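Local coordinates for protein glucosamine--fructose-6-phosphate aminotransferase [isomerizing] (Francisella tularensis subsp. tularensis, PDB 3TBF) that probably makes glucosamine 6-phosphate from fructose 6-phosphate with nitrogen from glutamine, this fragment being the sugar-isomerising C-terminal part, at residues S221-S225 / K275-V280. Sequence-based numbering, arbitrary orientation.
Sequences SEYFS and KNMPIV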
loop_
_atom_site.group_PDB
_atom_site.type_symbol
_atom_site.label_atom_id
_atom_site.label_comp_id
_atom_site.label_asym_id
_atom_site.label_seq_id
_atom_site.Cartn_x
_atom_site.Cartn_y
_atom_site.Cartn_z
ATOM N N SER A 221 2.292 -8.556 26.834
ATOM C CA SER A 221 3.404 -7.830 26.286
ATOM C C SER A 221 4.800 -8.357 26.704
ATOM O O SER A 221 5.789 -8.061 26.004
ATOM C CB SER A 221 3.264 -6.354 26.649
ATOM O OG SER A 221 3.635 -6.127 27.983
ATOM N N GLU A 222 4.897 -9.103 27.810
ATOM C CA GLU A 222 6.191 -9.696 28.218
ATOM C C GLU A 222 6.738 -10.620 27.116
ATOM O O GLU A 222 7.944 -10.676 26.893
ATOM C CB GLU A 222 6.060 -10.493 29.520
ATOM C CG GLU A 222 5.866 -9.610 30.783
ATOM C CD GLU A 222 4.975 -10.250 31.918
ATOM O OE1 GLU A 222 4.471 -11.396 31.774
ATOM O OE2 GLU A 222 4.771 -9.583 32.975
ATOM N N TYR A 223 5.831 -11.312 26.423
ATOM C CA TYR A 223 6.174 -12.128 25.270
ATOM C C TYR A 223 7.056 -11.380 24.232
ATOM O O TYR A 223 7.815 -12.021 23.521
ATOM C CB TYR A 223 4.901 -12.701 24.613
ATOM C CG TYR A 223 5.182 -13.586 23.432
ATOM C CD1 TYR A 223 5.631 -14.896 23.604
ATOM C CD2 TYR A 223 5.025 -13.111 22.129
ATOM C CE1 TYR A 223 5.909 -15.708 22.502
ATOM C CE2 TYR A 223 5.308 -13.926 21.022
ATOM C CZ TYR A 223 5.757 -15.207 21.226
ATOM O OH TYR A 223 6.052 -15.986 20.129
ATOM N N PHE A 224 7.005 -10.049 24.178
ATOM C CA PHE A 224 7.664 -9.318 23.105
ATOM C C PHE A 224 9.061 -8.841 23.497
ATOM O O PHE A 224 9.766 -8.231 22.670
ATOM C CB PHE A 224 6.833 -8.124 22.613
ATOM C CG PHE A 224 5.598 -8.502 21.813
ATOM C CD1 PHE A 224 4.485 -9.018 22.438
ATOM C CD2 PHE A 224 5.543 -8.286 20.437
ATOM C CE1 PHE A 224 3.344 -9.333 21.746
ATOM C CE2 PHE A 224 4.404 -8.604 19.706
ATOM C CZ PHE A 224 3.295 -9.140 20.363
ATOM N N SER A 225 9.493 -9.127 24.721
ATOM C CA SER A 225 10.748 -8.514 25.213
ATOM C C SER A 225 11.987 -8.892 24.408
ATOM O O SER A 225 12.879 -8.074 24.255
ATOM C CB SER A 225 10.991 -8.846 26.688
ATOM O OG SER A 225 10.973 -10.242 26.880
ATOM N N LYS A 275 8.462 -20.288 14.527
ATOM C CA LYS A 275 8.001 -20.407 15.920
ATOM C C LYS A 275 8.354 -19.204 16.784
ATOM O O LYS A 275 7.702 -18.984 17.794
ATOM C CB LYS A 275 8.522 -21.691 16.591
ATOM C CG LYS A 275 10.061 -21.773 16.679
ATOM C CD LYS A 275 10.566 -22.738 17.782
ATOM C CE LYS A 275 12.119 -22.760 17.838
ATOM N NZ LYS A 275 12.662 -23.356 19.101
ATOM N N ASN A 276 9.372 -18.438 16.391
ATOM C CA ASN A 276 9.724 -17.210 17.145
ATOM C C ASN A 276 8.968 -15.919 16.734
ATOM O O ASN A 276 9.238 -14.858 17.280
ATOM C CB ASN A 276 11.250 -16.973 17.174
ATOM C CG ASN A 276 11.996 -17.976 18.103
ATOM O OD1 ASN A 276 11.372 -18.859 18.727
ATOM N ND2 ASN A 276 13.332 -17.849 18.175
HETATM N N MSE A 277 7.991 -16.036 15.838
HETATM C CA MSE A 277 7.314 -14.885 15.257
HETATM C C MSE A 277 5.919 -14.649 15.837
HETATM O O MSE A 277 5.048 -15.502 15.724
HETATM C CB MSE A 277 7.195 -15.103 13.757
HETATM C CG MSE A 277 6.313 -14.128 13.034
HETATM SE SE MSE A 277 7.229 -12.432 12.926
HETATM C CE MSE A 277 8.863 -13.025 11.957
ATOM N N PRO A 278 5.702 -13.475 16.455
ATOM C CA PRO A 278 4.389 -13.033 16.894
ATOM C C PRO A 278 3.515 -12.583 15.748
ATOM O O PRO A 278 3.977 -11.840 14.888
ATOM C CB PRO A 278 4.687 -11.842 17.781
ATOM C CG PRO A 278 6.087 -11.882 18.062
ATOM C CD PRO A 278 6.754 -12.565 16.917
ATOM N N ILE A 279 2.283 -13.071 15.722
ATOM C CA ILE A 279 1.296 -12.690 14.743
ATOM C C ILE A 279 0.124 -12.027 15.484
ATOM O O ILE A 279 -0.555 -12.642 16.283
ATOM C CB ILE A 279 0.808 -13.901 13.922
ATOM C CG1 ILE A 279 1.864 -14.337 12.914
ATOM C CG2 ILE A 279 -0.400 -13.549 13.073
ATOM C CD1 ILE A 279 3.101 -14.900 13.520
ATOM N N VAL A 280 -0.083 -10.741 15.252
ATOM C CA VAL A 280 -1.176 -10.036 15.912
ATOM C C VAL A 280 -2.290 -9.818 14.890
ATOM O O VAL A 280 -2.057 -9.295 13.788
ATOM C CB VAL A 280 -0.736 -8.709 16.466
ATOM C CG1 VAL A 280 -1.899 -8.069 17.116
ATOM C CG2 VAL A 280 0.413 -8.872 17.470
#
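Phe-224, in a short 3-10 turn, and Pro-278, at the start of strand 278-283, bring the two backbones closest, their CA atoms 7.9 Å apart, and no hydrogen bond joins the segments. Pro-278 is the centre of the contact, its ring lying against two neighbouring aromatic rings. Its CG comes to the edge of the Tyr-223 ring, 3.7 Å from CE2 of that tyrosine. CB of Pro-278 meets CE2 of Phe-224 at 3.8 Å, approaching the phenyl ring obliquely, with the two side chains running antiparallel past one another. Different first torsions carry these successive side chains to the same proline: Tyr-223 holds CG anti to its own backbone N (chi1 -178°), whereas in Phe-224 CG stands anti to the carbonyl carbon (chi1 -72°). Farther along the strand, the CG2 methyl of Val-280 lies at the edge of the phenyl ring, 4.1 Å from CZ of Phe-224. Phe-224 is buried and also packs on Thr-230 and Ile-307 of the two flanking strands, while the partly exposed Tyr-223 ring makes cation-pi contacts with Lys-227 and Lys-305. Within the turn, Glu-222 O accepts bonds from both N and OG of Ser-225. The contact packs the link between helix 214-221 and strand 229-234 against the central strand of the five-stranded parallel sheet, in the alpha-beta-alpha sandwich of the second SIS domain.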